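Long-range contacts in myroilysin (Myroides profundi, PDB 5CZW), which probably cleaves proteins as a zinc-dependent endopeptidase of the astacin (M12A) family, with activation by a cysteine-switch mechanism: residues A[47-52]-A[75-80]; A[58-63]-A[120-125]; A[92-97]-A[116-121]. The protein carries 1 engineered substitution. All blocks are in the same frame, centred on the assembly; numbering follows the deposited sequence.

Interaction 1 of 3, residues A[47-52]-A[75-80]; sequences SVITVG and ANITFN
The tip of Ile49 fits between Ile77 and Phe79 on the buried side of two neighbouring strands. Its CD1 lies 3.5 Å from Ile77 CG2 and 3.9 Å from Phe79 CE1; the Ile49 and Phe79 side chains run side by side and point the same way. The other branch of Ile77 is bent at chi2 (-65°), which lays CD1 against Ser47 CB. Farther along, Val51 CG2 approaches Phe79 CD1 at 3.8 Å, so both Ile49 and Val51 touch the ring. Replacing Ile77 by an alanine would probably open a gap beside Ile49 CD1 and Ser47 CB and leave the Ile49 tip freer to turn. Behind this layer lies helix 128-143: Leu143 touches Ile77 and Phe79, and Phe139 meets the Phe79 ring edge-to-face.

A parallel ladder holds the backbones together. Thr78 N donates to Ser47 O, Ile49 N to Thr78 O, Asn80 N to Ile49 O (2.8 Å) and Val51 N to Asn80 O. Strand 78-81 is the outermost parallel strand of the five-stranded mixed sheet, and helix 58-63 comes between it and strand 48-54 in the chain, a beta-alpha-beta order found in the N-terminal part of metzincin catalytic domains.

The exposed face, with Val48, Thr78 and Asn80, is more loosely packed and partly watered. Val48 CG1, anti to the backbone N (chi1 178°), rests against Asn80 CB at 3.8 Å, whereas Val48 CG2 and Thr78 CB are 4.1 Å apart. Here a water donates to Ser47 O and is hydrogen-bonded to Thr78 OG1 at 2.8 Å, giving that carbonyl a second donor besides Thr78 N. Thr50 OG1, on the same face, bonds instead to Gln88 N.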
ATOM      1  N   SER A  47     -12.754  -4.170  15.878  1.00 12.96           N
ATOM      2  CA  SER A  47     -12.783  -2.742  15.579  1.00 13.49           C
ATOM      3  C   SER A  47     -13.647  -2.488  14.339  1.00 12.18           C
ATOM      4  O   SER A  47     -13.629  -3.287  13.369  1.00 13.58           O
ATOM      5  CB  SER A  47     -11.409  -2.129  15.378  1.00 14.13           C
ATOM      6  OG  SER A  47     -10.568  -2.082  16.521  1.00 14.67           O
ATOM      7  N   VAL A  48     -14.369  -1.369  14.400  1.00 11.59           N
ATOM      8  CA  VAL A  48     -14.893  -0.719  13.240  1.00 12.03           C
ATOM      9  C   VAL A  48     -14.084   0.534  13.011  1.00 11.49           C
ATOM     10  O   VAL A  48     -14.137   1.480  13.799  1.00 14.52           O
ATOM     11  CB  VAL A  48     -16.385  -0.374  13.476  1.00 12.96           C
ATOM     12  CG1 VAL A  48     -16.960   0.354  12.275  1.00 12.36           C
ATOM     13  CG2 VAL A  48     -17.146  -1.646  13.754  1.00 11.78           C
ATOM     14  N   ILE A  49     -13.323   0.550  11.924  1.00 11.36           N
ATOM     15  CA  ILE A  49     -12.366   1.600  11.613  1.00 11.10           C
ATOM     16  C   ILE A  49     -13.018   2.546  10.603  1.00 10.32           C
ATOM     17  O   ILE A  49     -13.534   2.158   9.520  1.00 11.14           O
ATOM     18  CB  ILE A  49     -11.069   0.988  10.995  1.00 10.45           C
ATOM     19  CG1 ILE A  49     -10.461  -0.073  11.905  1.00 11.17           C
ATOM     20  CG2 ILE A  49     -10.066   2.104  10.685  1.00 11.70           C
ATOM     21  CD1 ILE A  49      -9.436  -0.928  11.204  1.00 10.13           C
ATOM     22  N   THR A  50     -13.048   3.831  10.968  1.00 10.24           N
ATOM     23  CA  THR A  50     -13.541   4.870  10.056  1.00 10.34           C
ATOM     24  C   THR A  50     -12.517   5.158   8.915  1.00 10.07           C
ATOM     25  O   THR A  50     -11.317   5.217   9.193  1.00 10.38           O
ATOM     26  CB  THR A  50     -13.900   6.171  10.789  1.00 11.35           C
ATOM     27  OG1 THR A  50     -12.766   6.635  11.507  1.00 10.43           O
ATOM     28  CG2 THR A  50     -15.076   5.994  11.718  1.00 10.50           C
ATOM     29  N   VAL A  51     -13.037   5.254   7.712  1.00  8.87           N
ATOM     30  CA  VAL A  51     -12.242   5.491   6.482  1.00  9.26           C
ATOM     31  C   VAL A  51     -12.790   6.708   5.790  1.00  9.19           C
ATOM     32  O   VAL A  51     -14.022   6.756   5.550  1.00  9.39           O
ATOM     33  CB  VAL A  51     -12.264   4.264   5.523  1.00  9.76           C
ATOM     34  CG1 VAL A  51     -11.336   4.537   4.339  1.00 10.05           C
ATOM     35  CG2 VAL A  51     -11.835   3.026   6.262  1.00 10.59           C
ATOM     36  N   GLY A  52     -11.948   7.654   5.370  1.00  8.98           N
ATOM     37  CA  GLY A  52     -12.458   8.684   4.599  1.00  9.59           C
ATOM     38  C   GLY A  52     -11.697   8.714   3.286  1.00  9.14           C
ATOM     39  O   GLY A  52     -10.491   8.462   3.242  1.00 10.17           O
ATOM     40  N   ALA A  75     -11.644 -11.391   8.442  1.00 13.30           N
ATOM     41  CA  ALA A  75     -11.246 -10.727   9.661  1.00 12.87           C
ATOM     42  C   ALA A  75     -12.459 -10.152  10.439  1.00 12.33           C
ATOM     43  O   ALA A  75     -13.422  -9.630   9.871  1.00 13.03           O
ATOM     44  CB  ALA A  75     -10.325  -9.520   9.336  1.00 11.86           C
ATOM     45  N   ASN A  76     -12.342 -10.176  11.745  1.00 12.75           N
ATOM     46  CA  ASN A  76     -13.326  -9.528  12.593  1.00 13.41           C
ATOM     47  C   ASN A  76     -12.973  -8.047  12.748  1.00 11.27           C
ATOM     48  O   ASN A  76     -12.689  -7.581  13.812  1.00 12.29           O
ATOM     49  CB  ASN A  76     -13.294 -10.232  13.932  1.00 11.77           C
ATOM     50  CG  ASN A  76     -14.409  -9.829  14.833  1.00 14.25           C
ATOM     51  OD1 ASN A  76     -15.365  -9.273  14.416  1.00 14.75           O
ATOM     52  ND2 ASN A  76     -14.253 -10.078  16.078  1.00 14.65           N
ATOM     53  N   ILE A  77     -12.871  -7.370  11.604  1.00 12.30           N
ATOM     54  CA  ILE A  77     -12.607  -5.912  11.503  1.00 13.92           C
ATOM     55  C   ILE A  77     -13.518  -5.462  10.360  1.00 12.15           C
ATOM     56  O   ILE A  77     -13.650  -6.199   9.375  1.00 12.96           O
ATOM     57  CB  ILE A  77     -11.132  -5.589  11.087  1.00 14.11           C
ATOM     58  CG1 ILE A  77     -10.157  -6.034  12.150  1.00 13.77           C
ATOM     59  CG2 ILE A  77     -10.904  -4.093  10.743  1.00 14.93           C
ATOM     60  CD1 ILE A  77     -10.246  -5.328  13.492  1.00 15.21           C
ATOM     61  N   THR A  78     -14.148  -4.304  10.486  1.00 11.83           N
ATOM     62  CA  THR A  78     -15.013  -3.670   9.527  1.00 14.22           C
ATOM     63  C   THR A  78     -14.474  -2.256   9.260  1.00 13.51           C
ATOM     64  O   THR A  78     -13.901  -1.628  10.172  1.00 14.95           O
ATOM     65  CB  THR A  78     -16.457  -3.517  10.135  1.00 16.16           C
ATOM     66  OG1 THR A  78     -16.983  -4.841  10.340  1.00 23.14           O
ATOM     67  CG2 THR A  78     -17.422  -2.873   9.171  1.00 20.80           C
ATOM     68  N   PHE A  79     -14.718  -1.780   8.051  1.00 12.94           N
ATOM     69  CA  PHE A  79     -14.374  -0.425   7.626  1.00 11.69           C
ATOM     70  C   PHE A  79     -15.680   0.324   7.396  1.00 11.74           C
ATOM     71  O   PHE A  79     -16.551  -0.117   6.636  1.00 13.26           O
ATOM     72  CB  PHE A  79     -13.648  -0.469   6.343  1.00 11.98           C
ATOM     73  CG  PHE A  79     -12.345  -1.181   6.433  1.00 10.99           C
ATOM     74  CD1 PHE A  79     -11.362  -0.637   7.254  1.00 10.60           C
ATOM     75  CD2 PHE A  79     -12.048  -2.378   5.762  1.00 11.25           C
ATOM     76  CE1 PHE A  79     -10.130  -1.238   7.347  1.00 11.51           C
ATOM     77  CE2 PHE A  79     -10.784  -2.992   5.870  1.00 10.44           C
ATOM     78  CZ  PHE A  79      -9.852  -2.448   6.707  1.00 10.51           C
ATOM     79  N   ASN A  80     -15.817   1.418   8.125  1.00 11.30           N
ATOM     80  CA  ASN A  80     -16.969   2.306   8.014  1.00 11.22           C
ATOM     81  C   ASN A  80     -16.533   3.509   7.227  1.00 10.93           C
ATOM     82  O   ASN A  80     -15.756   4.321   7.704  1.00 10.44           O
ATOM     83  CB  ASN A  80     -17.423   2.784   9.429  1.00 10.77           C
ATOM     84  CG  ASN A  80     -18.704   3.643   9.361  1.00 11.19           C
ATOM     85  OD1 ASN A  80     -19.368   3.680   8.301  1.00 12.49           O
ATOM     86  ND2 ASN A  80     -19.052   4.327  10.459  1.00 10.94           N
TER
HETATM   87  O   HOH W   1     -16.211  -5.063  13.058  1.00 20.17           O

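Interaction 2 of 3, residues A[58-63]-A[120-125]; sequences PYVRSK and GWFDDS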
ATOM      1  N   PRO A  58     -16.323   9.390  -8.308  1.00 11.36           N
ATOM      2  CA  PRO A  58     -17.247   8.465  -7.605  1.00 12.31           C
ATOM      3  C   PRO A  58     -16.985   7.004  -7.937  1.00 11.86           C
ATOM      4  O   PRO A  58     -17.176   6.119  -7.079  1.00 10.05           O
ATOM      5  CB  PRO A  58     -18.668   8.950  -8.014  1.00 13.32           C
ATOM      6  CG  PRO A  58     -18.435  10.369  -8.381  1.00 13.20           C
ATOM      7  CD  PRO A  58     -17.039  10.557  -8.811  1.00 14.23           C
ATOM      8  N   TYR A  59     -16.642   6.720  -9.178  1.00 12.48           N
ATOM      9  CA  TYR A  59     -16.374   5.360  -9.588  1.00 12.52           C
ATOM     10  C   TYR A  59     -15.213   4.760  -8.857  1.00 11.13           C
ATOM     11  O   TYR A  59     -15.350   3.633  -8.211  1.00  9.90           O
ATOM     12  CB  TYR A  59     -16.127   5.279 -11.079  1.00 12.50           C
ATOM     13  CG  TYR A  59     -15.900   3.926 -11.671  1.00 13.77           C
ATOM     14  CD1 TYR A  59     -16.938   3.044 -11.788  1.00 15.69           C
ATOM     15  CD2 TYR A  59     -14.632   3.500 -11.969  1.00 14.20           C
ATOM     16  CE1 TYR A  59     -16.741   1.760 -12.280  1.00 17.14           C
ATOM     17  CE2 TYR A  59     -14.417   2.226 -12.478  1.00 16.80           C
ATOM     18  CZ  TYR A  59     -15.498   1.399 -12.642  1.00 16.45           C
ATOM     19  OH  TYR A  59     -15.277   0.147 -13.161  1.00 18.73           O
ATOM     20  N   VAL A  60     -14.100   5.488  -8.890  1.00 10.16           N
ATOM     21  CA  VAL A  60     -12.914   5.039  -8.164  1.00 10.55           C
ATOM     22  C   VAL A  60     -13.225   4.845  -6.685  1.00 10.22           C
ATOM     23  O   VAL A  60     -12.809   3.879  -6.088  1.00 10.22           O
ATOM     24  CB  VAL A  60     -11.694   5.974  -8.428  1.00 10.65           C
ATOM     25  CG1 VAL A  60     -10.548   5.780  -7.391  1.00 11.20           C
ATOM     26  CG2 VAL A  60     -11.120   5.657  -9.766  1.00 11.49           C
ATOM     27  N   ARG A  61     -13.916   5.801  -6.031  1.00 10.64           N
ATOM     28  CA  ARG A  61     -14.180   5.712  -4.616  1.00 10.46           C
ATOM     29  C   ARG A  61     -15.045   4.497  -4.344  1.00  9.63           C
ATOM     30  O   ARG A  61     -14.909   3.853  -3.345  1.00  9.36           O
ATOM     31  CB  ARG A  61     -14.909   6.989  -4.129  1.00 11.88           C
ATOM     32  CG  ARG A  61     -14.015   8.257  -4.149  1.00 12.95           C
ATOM     33  CD  ARG A  61     -14.810   9.585  -4.364  1.00 16.67           C
ATOM     34  NE  ARG A  61     -15.595   9.884  -3.216  1.00 17.04           N
ATOM     35  CZ  ARG A  61     -15.202  10.603  -2.141  1.00 19.55           C
ATOM     36  NH1 ARG A  61     -14.040  11.188  -2.110  1.00 19.24           N
ATOM     37  NH2 ARG A  61     -16.021  10.723  -1.097  1.00 24.14           N
ATOM     38  N   SER A  62     -15.991   4.191  -5.254  1.00  8.73           N
ATOM     39  CA  SER A  62     -16.889   3.023  -5.046  1.00 10.50           C
ATOM     40  C   SER A  62     -16.112   1.719  -5.127  1.00 10.32           C
ATOM     41  O   SER A  62     -16.323   0.811  -4.298  1.00 11.52           O
ATOM     42  CB  SER A  62     -17.952   3.016  -6.118  1.00 11.16           C
ATOM     43  OG  SER A  62     -18.870   1.926  -5.970  1.00 11.65           O
ATOM     44  N   LYS A  63     -15.151   1.635  -6.036  1.00 10.53           N
ATOM     45  CA  LYS A  63     -14.274   0.436  -6.141  1.00 11.64           C
ATOM     46  C   LYS A  63     -13.411   0.206  -4.852  1.00 10.06           C
ATOM     47  O   LYS A  63     -13.138  -0.904  -4.414  1.00 10.51           O
ATOM     48  CB  LYS A  63     -13.401   0.579  -7.408  1.00 11.97           C
ATOM     49  CG  LYS A  63     -14.233   0.451  -8.694  1.00 13.67           C
ATOM     50  CD  LYS A  63     -14.785  -0.996  -8.854  1.00 15.83           C
ATOM     51  CE  LYS A  63     -15.750  -1.247  -9.997  1.00 17.21           C
ATOM     52  NZ  LYS A  63     -16.160  -2.655  -9.971  1.00 18.02           N
ATOM     53  N   GLY A 120      -2.082   5.602  -6.174  1.00  8.39           N
ATOM     54  CA  GLY A 120      -1.393   6.467  -7.121  1.00  8.08           C
ATOM     55  C   GLY A 120      -1.701   6.333  -8.591  1.00  9.94           C
ATOM     56  O   GLY A 120      -1.089   7.092  -9.369  1.00 12.15           O
ATOM     57  N   TRP A 121      -2.494   5.344  -8.981  1.00  9.46           N
ATOM     58  CA  TRP A 121      -2.700   5.069 -10.419  1.00 10.83           C
ATOM     59  C   TRP A 121      -4.070   4.627 -10.866  1.00 12.31           C
ATOM     60  O   TRP A 121      -4.222   4.177 -12.050  1.00 14.24           O
ATOM     61  CB  TRP A 121      -1.661   4.073 -10.907  1.00 11.31           C
ATOM     62  CG  TRP A 121      -1.643   2.721 -10.197  1.00 11.53           C
ATOM     63  CD1 TRP A 121      -2.505   1.711 -10.365  1.00 11.92           C
ATOM     64  CD2 TRP A 121      -0.742   2.291  -9.156  1.00 11.07           C
ATOM     65  NE1 TRP A 121      -2.207   0.669  -9.550  1.00 12.55           N
ATOM     66  CE2 TRP A 121      -1.123   1.012  -8.784  1.00 11.25           C
ATOM     67  CE3 TRP A 121       0.358   2.879  -8.508  1.00 11.60           C
ATOM     68  CZ2 TRP A 121      -0.435   0.284  -7.797  1.00 10.68           C
ATOM     69  CZ3 TRP A 121       1.050   2.164  -7.587  1.00 11.12           C
ATOM     70  CH2 TRP A 121       0.657   0.888  -7.235  1.00 10.68           C
ATOM     71  N   PHE A 122      -5.069   4.776 -10.057  1.00 11.75           N
ATOM     72  CA  PHE A 122      -6.399   4.396 -10.465  1.00 12.35           C
ATOM     73  C   PHE A 122      -7.022   5.528 -11.326  1.00 14.65           C
ATOM     74  O   PHE A 122      -6.777   6.732 -11.135  1.00 14.56           O
ATOM     75  CB  PHE A 122      -7.278   4.105  -9.273  1.00 12.55           C
ATOM     76  CG  PHE A 122      -6.903   2.936  -8.425  1.00 10.25           C
ATOM     77  CD1 PHE A 122      -6.234   1.841  -8.905  1.00  9.07           C
ATOM     78  CD2 PHE A 122      -7.309   2.938  -7.109  1.00  8.73           C
ATOM     79  CE1 PHE A 122      -5.953   0.771  -8.076  1.00  8.73           C
ATOM     80  CE2 PHE A 122      -7.110   1.863  -6.338  1.00  8.97           C
ATOM     81  CZ  PHE A 122      -6.450   0.752  -6.854  1.00  8.38           C
ATOM     82  N   ASP A 123      -7.875   5.113 -12.257  1.00 15.70           N
ATOM     83  CA  ASP A 123      -8.739   6.046 -13.030  1.00 15.81           C
ATOM     84  C   ASP A 123      -9.946   5.231 -13.480  1.00 14.28           C
ATOM     85  O   ASP A 123     -10.114   4.104 -13.050  1.00 13.28           O
ATOM     86  CB  ASP A 123      -7.993   6.631 -14.216  1.00 17.88           C
ATOM     87  CG  ASP A 123      -7.506   5.569 -15.221  1.00 21.38           C
ATOM     88  OD1 ASP A 123      -8.290   4.622 -15.578  1.00 20.69           O
ATOM     89  OD2 ASP A 123      -6.290   5.633 -15.628  1.00 28.51           O
ATOM     90  N   ASP A 124     -10.880   5.869 -14.185  1.00 14.29           N
ATOM     91  CA  ASP A 124     -12.186   5.252 -14.367  1.00 16.25           C
ATOM     92  C   ASP A 124     -12.073   4.095 -15.389  1.00 14.48           C
ATOM     93  O   ASP A 124     -13.037   3.339 -15.584  1.00 15.49           O
ATOM     94  CB  ASP A 124     -13.213   6.291 -14.847  1.00 17.69           C
ATOM     95  CG  ASP A 124     -13.691   7.211 -13.740  1.00 20.91           C
ATOM     96  OD1 ASP A 124     -13.281   7.101 -12.576  1.00 21.47           O
ATOM     97  OD2 ASP A 124     -14.477   8.086 -14.073  1.00 25.60           O
ATOM     98  N   SER A 125     -10.946   3.992 -16.061  1.00 14.43           N
ATOM     99  CA  SER A 125     -10.716   2.835 -16.952  1.00 16.41           C
ATOM    100  C   SER A 125      -9.969   1.682 -16.296  1.00 15.01           C
ATOM    101  O   SER A 125      -9.802   0.618 -16.914  1.00 14.33           O
ATOM    102  CB  SER A 125     -10.008   3.275 -18.227  1.00 20.04           C
ATOM    103  OG  SER A 125     -10.915   4.019 -19.049  1.00 25.86           O
TER
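Val60 and Tyr59, in the first turn of helix 58-63, rest on the loop 120-125 through van der Waals contacts. Val60 divides its two methyl groups: CG1 packs on Phe122 CB at 4.1 Å, while CG2 meets the backbone Asp123 O and the carboxylate atom Asp124 OD1, each at 3.8 Å. The Tyr59 and Asp124 side chains pass antiparallel to one another, the ring turned 73° from the carboxylate. Tyr59 CB lies 3.7 Å from Asp124 OD1, and farther out its CE2 approaches Asp124 O at 3.6 Å. The ring reaches the loop because CG stands anti to the backbone N (chi1 -177°).

In the astacin fold this loop leads from the strands of the sheet into the helix 128-143, which bears two of the three zinc-binding histidines, His137 and His141, so the contact sets the short helix beside that connection. A second shell fixes the touching groups. Thr57 OG1 is hydrogen-bonded both to Asp124 OD1 and to Val60 N, tying the carboxylate to the start of the helix. Asp123 OD1 accepts from Ser125 N at 2.8 Å, an Asx turn that shapes the backbone round Asp124. Phe122 stacks on Phe119 and also meets Phe131, Thr134 and Val135 of helix 128-143. On the next turn of the short helix, Lys63 NZ forms a salt bridge with Asp128 OD1.

Interaction 3 of 3, residues A[92-97]-A[116-121]; sequences TFTQGA and TMNFGW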
ATOM      1  N   THR A  92      -6.061   9.138   0.003  1.00  8.03           N
ATOM      2  CA  THR A  92      -5.964   9.992  -1.173  1.00  9.55           C
ATOM      3  C   THR A  92      -5.712   9.247  -2.455  1.00  9.42           C
ATOM      4  O   THR A  92      -5.391   8.067  -2.424  1.00  8.94           O
ATOM      5  CB  THR A  92      -4.888  11.048  -0.956  1.00  9.81           C
ATOM      6  OG1 THR A  92      -3.699  10.419  -0.546  1.00  9.35           O
ATOM      7  CG2 THR A  92      -5.355  12.094   0.126  1.00 11.01           C
ATOM      8  N   PHE A  93      -5.786  10.020  -3.560  1.00  9.42           N
ATOM      9  CA  PHE A  93      -5.693   9.494  -4.912  1.00 10.42           C
ATOM     10  C   PHE A  93      -4.687  10.320  -5.696  1.00 11.70           C
ATOM     11  O   PHE A  93      -4.941  10.719  -6.903  1.00 13.63           O
ATOM     12  CB  PHE A  93      -7.061   9.523  -5.554  1.00 11.26           C
ATOM     13  CG  PHE A  93      -8.011   8.605  -4.851  1.00 10.18           C
ATOM     14  CD1 PHE A  93      -8.055   7.209  -5.141  1.00  9.92           C
ATOM     15  CD2 PHE A  93      -8.813   9.099  -3.891  1.00 10.31           C
ATOM     16  CE1 PHE A  93      -8.929   6.389  -4.440  1.00 10.39           C
ATOM     17  CE2 PHE A  93      -9.650   8.247  -3.197  1.00 11.21           C
ATOM     18  CZ  PHE A  93      -9.674   6.926  -3.466  1.00 11.04           C
ATOM     19  N   THR A  94      -3.565  10.558  -5.062  1.00 10.59           N
ATOM     20  CA  THR A  94      -2.571  11.477  -5.678  1.00 11.29           C
ATOM     21  C   THR A  94      -1.821  10.670  -6.730  1.00 12.19           C
ATOM     22  O   THR A  94      -1.055   9.728  -6.416  1.00 10.87           O
ATOM     23  CB  THR A  94      -1.624  11.995  -4.605  1.00 10.79           C
ATOM     24  OG1 THR A  94      -2.366  12.741  -3.622  1.00 10.58           O
ATOM     25  CG2 THR A  94      -0.529  12.811  -5.214  1.00 11.28           C
ATOM     26  N   GLN A  95      -1.932  11.165  -7.970  1.00 13.93           N
ATOM     27  CA  GLN A  95      -1.428  10.438  -9.131  1.00 15.14           C
ATOM     28  C   GLN A  95       0.090  10.517  -9.160  1.00 14.24           C
ATOM     29  O   GLN A  95       0.665  11.585  -8.997  1.00 17.36           O
ATOM     30  CB  GLN A  95      -2.024  11.013 -10.452  1.00 17.72           C
ATOM     31  CG  GLN A  95      -3.507  10.702 -10.628  1.00 19.69           C
ATOM     32  CD  GLN A  95      -3.741   9.232 -10.521  1.00 20.84           C
ATOM     33  OE1 GLN A  95      -3.254   8.487 -11.342  1.00 21.23           O
ATOM     34  NE2 GLN A  95      -4.351   8.817  -9.445  1.00 21.27           N
ATOM     35  N   GLY A  96       0.746   9.401  -9.419  1.00 13.39           N
ATOM     36  CA  GLY A  96       2.194   9.390  -9.507  1.00 13.40           C
ATOM     37  C   GLY A  96       3.031   9.275  -8.284  1.00 13.52           C
ATOM     38  O   GLY A  96       4.218   9.123  -8.415  1.00 16.29           O
ATOM     39  N   ALA A  97       2.386   9.323  -7.094  1.00 13.22           N
ATOM     40  CA  ALA A  97       3.035   9.235  -5.770  1.00 13.50           C
ATOM     41  C   ALA A  97       3.317   7.841  -5.284  1.00 13.57           C
ATOM     42  O   ALA A  97       3.876   7.622  -4.206  1.00 13.47           O
ATOM     43  CB  ALA A  97       2.145   9.889  -4.797  1.00 12.78           C
ATOM     44  N   THR A 116      -3.283   8.747   5.336  1.00  8.45           N
ATOM     45  CA  THR A 116      -2.705   7.536   5.872  1.00  8.08           C
ATOM     46  C   THR A 116      -2.521   6.414   4.774  1.00  7.74           C
ATOM     47  O   THR A 116      -1.888   5.371   5.040  1.00  8.57           O
ATOM     48  CB  THR A 116      -3.491   6.907   7.027  1.00  8.61           C
ATOM     49  OG1 THR A 116      -4.672   6.262   6.490  1.00  8.49           O
ATOM     50  CG2 THR A 116      -3.797   7.954   8.054  1.00  8.48           C
ATOM     51  N   MET A 117      -3.143   6.660   3.617  1.00  6.95           N
ATOM     52  CA  MET A 117      -3.111   5.718   2.494  1.00  7.22           C
ATOM     53  C   MET A 117      -3.211   6.532   1.190  1.00  7.84           C
ATOM     54  O   MET A 117      -3.902   7.565   1.145  1.00  6.81           O
ATOM     55  CB  MET A 117      -4.333   4.810   2.586  1.00  7.80           C
ATOM     56  CG  MET A 117      -4.395   3.715   1.511  1.00  8.10           C
ATOM     57  SD  MET A 117      -5.819   2.592   1.682  1.00  9.31           S
ATOM     58  CE  MET A 117      -5.540   1.831   3.274  1.00  8.71           C
ATOM     59  N   ASN A 118      -2.590   6.057   0.101  1.00  7.23           N
ATOM     60  CA  ASN A 118      -2.713   6.719  -1.216  1.00  7.39           C
ATOM     61  C   ASN A 118      -2.810   5.603  -2.281  1.00  7.41           C
ATOM     62  O   ASN A 118      -2.152   4.619  -2.214  1.00  7.59           O
ATOM     63  CB  ASN A 118      -1.519   7.571  -1.513  1.00  8.07           C
ATOM     64  CG  ASN A 118      -1.696   8.437  -2.742  1.00  7.74           C
ATOM     65  OD1 ASN A 118      -2.583   9.314  -2.746  1.00  7.99           O
ATOM     66  ND2 ASN A 118      -0.979   8.140  -3.844  1.00  9.32           N
ATOM     67  N   PHE A 119      -3.648   5.879  -3.278  1.00  7.89           N
ATOM     68  CA  PHE A 119      -3.694   5.085  -4.491  1.00  7.95           C
ATOM     69  C   PHE A 119      -3.196   6.009  -5.614  1.00  7.57           C
ATOM     70  O   PHE A 119      -3.819   7.017  -5.915  1.00  9.02           O
ATOM     71  CB  PHE A 119      -5.111   4.679  -4.701  1.00  7.64           C
ATOM     72  CG  PHE A 119      -5.545   3.614  -3.752  1.00  7.83           C
ATOM     73  CD1 PHE A 119      -4.938   2.375  -3.782  1.00  8.61           C
ATOM     74  CD2 PHE A 119      -6.415   3.901  -2.758  1.00  8.02           C
ATOM     75  CE1 PHE A 119      -5.343   1.420  -2.850  1.00  8.10           C
ATOM     76  CE2 PHE A 119      -6.832   2.988  -1.816  1.00  8.48           C
ATOM     77  CZ  PHE A 119      -6.280   1.728  -1.855  1.00  7.61           C
ATOM     78  N   GLY A 120      -2.082   5.602  -6.174  1.00  8.39           N
ATOM     79  CA  GLY A 120      -1.393   6.467  -7.121  1.00  8.08           C
ATOM     80  C   GLY A 120      -1.701   6.333  -8.591  1.00  9.94           C
ATOM     81  O   GLY A 120      -1.089   7.092  -9.369  1.00 12.15           O
ATOM     82  N   TRP A 121      -2.494   5.344  -8.981  1.00  9.46           N
ATOM     83  CA  TRP A 121      -2.700   5.069 -10.419  1.00 10.83           C
ATOM     84  C   TRP A 121      -4.070   4.627 -10.866  1.00 12.31           C
ATOM     85  O   TRP A 121      -4.222   4.177 -12.050  1.00 14.24           O
ATOM     86  CB  TRP A 121      -1.661   4.073 -10.907  1.00 11.31           C
ATOM     87  CG  TRP A 121      -1.643   2.721 -10.197  1.00 11.53           C
ATOM     88  CD1 TRP A 121      -2.505   1.711 -10.365  1.00 11.92           C
ATOM     89  CD2 TRP A 121      -0.742   2.291  -9.156  1.00 11.07           C
ATOM     90  NE1 TRP A 121      -2.207   0.669  -9.550  1.00 12.55           N
ATOM     91  CE2 TRP A 121      -1.123   1.012  -8.784  1.00 11.25           C
ATOM     92  CE3 TRP A 121       0.358   2.879  -8.508  1.00 11.60           C
ATOM     93  CZ2 TRP A 121      -0.435   0.284  -7.797  1.00 10.68           C
ATOM     94  CZ3 TRP A 121       1.050   2.164  -7.587  1.00 11.12           C
ATOM     95  CH2 TRP A 121       0.657   0.888  -7.235  1.00 10.68           C
TER
HETATM   96  O   HOH W   2      -5.591   6.802  -8.033  1.00 15.84           O
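Thr92 opens the contact with a short parallel pairing to Asn118: its N donates to Met117 O at 2.9 Å, and its O accepts from Phe119 N. Its OG1, between the backbone N and the carbonyl carbon (chi1 52°), donates to Asn118 OD1 at 2.7 Å. Phe93 lies alongside Phe119, with Phe93 CD1 3.9 Å from Phe119 CB. Thr94 then takes both ends of the Asn118 amide: Thr94 N donates to OD1 (2.8 Å) in the carbonyl plane, on a lone pair, and Thr94 O receives ND2 at 3.0 Å within the amide plane. The side chain of Gln95 folds back, NE2 donating to Phe93 O and to a water that bridges to Phe119 O. Gly96, whose phi of 84° suits glycine in the type II turn 94-97, donates from N to Gly120 O at 2.9 Å, and Ala97 CB packs near Asn118 ND2. A further acceptor for ND2 is Gly98 O. With two donors on OD1 and two acceptors around ND2, the buried Asn118 amide is fixed in one flip and seems to stand in for backbone partners of Thr94, between the strand pairing at Thr92 and the bond from Gly96 N.

Interactions 1 and 3 belong to the same mixed sheet, with centres about 20 Å apart: 47-52/75-80 joins the outermost parallel strand 78-81 to 48-54, and 92-97/116-121 joins the end of 89-92 to 117-118. Interaction 1 closes in the chain before interaction 3 opens. Interaction 2 alternates with interaction 1 along the sequence, since helix 58-63 comes between strands 48-54 and 78-81. Its centre is about 11 Å from that of interaction 3; the two share Gly120 and Trp121 and meet where Val60 CG1 packs on Phe93 CE1 (3.4 Å). Each of the three places side chains against helix 128-143, which supplies the zinc ligands His137 and His141.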